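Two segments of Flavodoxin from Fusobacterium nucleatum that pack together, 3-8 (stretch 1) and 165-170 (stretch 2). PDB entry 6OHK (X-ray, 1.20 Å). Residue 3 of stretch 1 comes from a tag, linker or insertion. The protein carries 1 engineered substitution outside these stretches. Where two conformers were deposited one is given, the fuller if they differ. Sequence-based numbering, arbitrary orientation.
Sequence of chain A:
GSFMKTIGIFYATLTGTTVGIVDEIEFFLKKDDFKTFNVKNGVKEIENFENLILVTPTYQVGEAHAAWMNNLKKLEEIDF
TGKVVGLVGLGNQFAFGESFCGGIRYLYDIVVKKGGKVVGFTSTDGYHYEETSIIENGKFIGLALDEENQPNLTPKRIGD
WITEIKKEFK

Stretch 1 (3-8) FMKTIG
Stretch 2 165-170: IKKEFK

The two ends of a chain often meet on the surface of an α/β protein, and where they do, a single backbone hydrogen bond can accompany a few apolar side chains that fill the space beside it. The flavodoxin from Fusobacterium nucleatum offers a compact example: residues 3-8 and 165-170 bury 299 Å² between them, both sides summed, and no two touching residues lie closer than 162 positions in sequence.

Stretch 1 is extended throughout. Phe3, which comes from an expression tag, has phi/psi of -136/167 and takes no part in the contact; Met4 (-58/149), Lys5 (-63/154) and Thr6 (-57/138) follow in a polyproline-like conformation, and the chain settles into a strand at Ile7 (-94/124) and Gly8 (-92/121). Stretch 2 enters with Ile165 helical at -71/-30, followed by Lys166 at -57/-27. Lys167 (-66/-23) and Glu168 (-103/-10) keep the turn going, and Glu168 N donates to Ile165 O at 2.9 Å. Phe169, at -67/150, then swings the backbone into an extended form that carries Lys170 alongside Met4, their CA atoms 5.8 Å apart.

Met4 covers the most surface, 74 Å² of it. Its CA-to-CB bond points sideways to the other stretch, and the m, t, m side chain (-80°, -173°, -58°) reaches along stretch 2 instead of standing off it. SD of Met4 lies 3.9 Å from CB of Phe169, an apolar contact, and 5.3 Å from the centroid of the Phe169 ring. At 84° from the ring normal it sits at the edge, near the ring plane, rather than over a face. The terminal methyl carries the contact on to Lys166, with Met4 CE 3.9 Å from CD of Lys166, whose chi angles are -79°, -171°, -42° and 160°.

Lys170, with 68 Å² covered, makes its closest contacts through its carbonyl oxygen. Lys5 N donates to Lys170 O at 2.8 Å with an N-H...O angle of 156°, the one hydrogen bond across the contact. The same oxygen, Lys170 O, lies 3.5 Å from Met4 CA in a CA-H...O contact of 121°, so one carbonyl meets two successive residues. The Lys170 side chain starts sideways and its end leads away (chi1 -47°, chi2 -69°, then t, t), while Lys5 is m, t, t, t; the two touch through their aliphatic parts, Lys5 CD to Lys170 CB at 4.2 Å.

Phe169, buried and covered over 53 Å², is the residue here whose CA-to-CB bond points toward stretch 1. With chi1 at -83° and chi2 at -21°, the ring runs from CB away from Met4 SD and brings CE2 of Phe169 to 3.8 Å from CD1 of Ile7, an oblique approach. Ile7 is m, t (-61°, 158°); its CA-to-CB bond runs sideways, but its end comes nearer. The general lesson is one of economy: one carbonyl marks the point where the two backbones meet, and one aromatic ring joins loop to strand.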

# COMPACT_ATOMS: atom_id res chain seq x y z
N PHE A 3 2.62 -20.57 11.55
CA PHE A 3 2.15 -19.86 10.38
C PHE A 3 2.52 -18.39 10.55
O PHE A 3 2.84 -17.94 11.66
CB PHE A 3 0.63 -20.02 10.24
CG PHE A 3 0.18 -21.42 10.05
CD1 PHE A 3 -0.17 -21.89 8.82
CD2 PHE A 3 0.09 -22.30 11.10
CE1 PHE A 3 -0.59 -23.17 8.69
CE2 PHE A 3 -0.31 -23.57 10.92
CZ PHE A 3 -0.65 -24.00 9.72
N MET A 4 2.43 -17.62 9.47
CA MET A 4 2.68 -16.19 9.56
C MET A 4 1.75 -15.54 10.57
O MET A 4 0.59 -15.95 10.73
CB MET A 4 2.38 -15.53 8.23
CG MET A 4 3.44 -15.65 7.20
SD MET A 4 3.07 -14.65 5.74
CE MET A 4 1.52 -15.32 5.26
N LYS A 5 2.22 -14.48 11.23
CA LYS A 5 1.33 -13.67 12.04
C LYS A 5 0.27 -13.03 11.15
O LYS A 5 0.48 -12.83 9.94
CB LYS A 5 2.10 -12.60 12.80
CG LYS A 5 2.98 -13.23 13.85
CD LYS A 5 3.81 -12.24 14.63
CE LYS A 5 4.47 -12.93 15.83
NZ LYS A 5 5.49 -12.05 16.49
N THR A 6 -0.87 -12.72 11.74
CA THR A 6 -1.97 -12.16 10.98
C THR A 6 -1.55 -10.88 10.27
O THR A 6 -0.86 -10.03 10.86
CB THR A 6 -3.14 -11.88 11.92
OG1 THR A 6 -3.48 -13.12 12.56
CG2 THR A 6 -4.34 -11.34 11.20
N ILE A 7 -1.99 -10.76 9.03
CA ILE A 7 -1.73 -9.58 8.22
C ILE A 7 -2.91 -8.62 8.36
O ILE A 7 -4.06 -8.99 8.11
CB ILE A 7 -1.55 -10.00 6.76
CG1 ILE A 7 -0.35 -10.94 6.60
CG2 ILE A 7 -1.38 -8.77 5.87
CD1 ILE A 7 -0.40 -11.80 5.35
N GLY A 8 -2.62 -7.40 8.75
CA GLY A 8 -3.63 -6.35 8.76
C GLY A 8 -3.64 -5.58 7.47
O GLY A 8 -2.62 -5.01 7.08
N ILE A 165 6.46 -10.07 -0.58
CA ILE A 165 6.43 -9.49 0.75
C ILE A 165 6.25 -10.56 1.81
O ILE A 165 6.73 -10.40 2.95
CB ILE A 165 5.43 -8.35 0.92
CG1 ILE A 165 3.98 -8.84 0.85
CG2 ILE A 165 5.70 -7.25 -0.10
CD1 ILE A 165 2.97 -7.71 1.06
N LYS A 166 5.57 -11.65 1.47
CA LYS A 166 5.41 -12.73 2.45
C LYS A 166 6.76 -13.24 2.95
O LYS A 166 6.86 -13.70 4.10
CB LYS A 166 4.59 -13.88 1.85
CG LYS A 166 3.12 -13.61 1.84
CD LYS A 166 2.21 -14.73 1.47
CE LYS A 166 2.60 -15.62 0.34
NZ LYS A 166 1.80 -16.90 0.54
N LYS A 167 7.82 -13.15 2.16
CA LYS A 167 9.14 -13.60 2.56
C LYS A 167 9.73 -12.82 3.69
O LYS A 167 10.59 -13.29 4.36
CB LYS A 167 10.10 -13.56 1.38
CG LYS A 167 9.71 -14.42 0.20
CD LYS A 167 10.67 -14.29 -0.99
CE LYS A 167 10.15 -14.97 -2.23
NZ LYS A 167 10.98 -14.76 -3.46
N GLU A 168 9.26 -11.59 3.88
CA GLU A 168 9.73 -10.73 4.95
C GLU A 168 8.76 -10.62 6.13
O GLU A 168 9.08 -10.10 7.12
CB GLU A 168 10.08 -9.34 4.43
CG GLU A 168 11.41 -9.28 3.69
CD GLU A 168 12.69 -9.42 4.54
OE1 GLU A 168 12.77 -9.00 5.66
OE2 GLU A 168 13.63 -9.95 4.07
N PHE A 169 7.56 -11.14 5.92
CA PHE A 169 6.58 -11.07 6.93
C PHE A 169 6.95 -11.96 8.21
O PHE A 169 7.67 -12.92 8.07
CB PHE A 169 5.18 -11.45 6.46
CG PHE A 169 4.39 -10.35 5.78
CD1 PHE A 169 4.67 -9.03 5.93
CD2 PHE A 169 3.32 -10.68 5.04
CE1 PHE A 169 3.90 -8.05 5.33
CE2 PHE A 169 2.57 -9.69 4.42
CZ PHE A 169 2.84 -8.39 4.59
N LYS A 170 6.54 -11.59 9.35
CA LYS A 170 6.87 -12.32 10.56
C LYS A 170 5.90 -13.49 10.76
O LYS A 170 4.70 -13.42 10.45
CB LYS A 170 6.76 -11.36 11.74
CG LYS A 170 7.43 -10.02 11.56
CD LYS A 170 8.93 -10.15 11.53
CE LYS A 170 9.60 -8.84 11.88
NZ LYS A 170 11.03 -8.82 11.48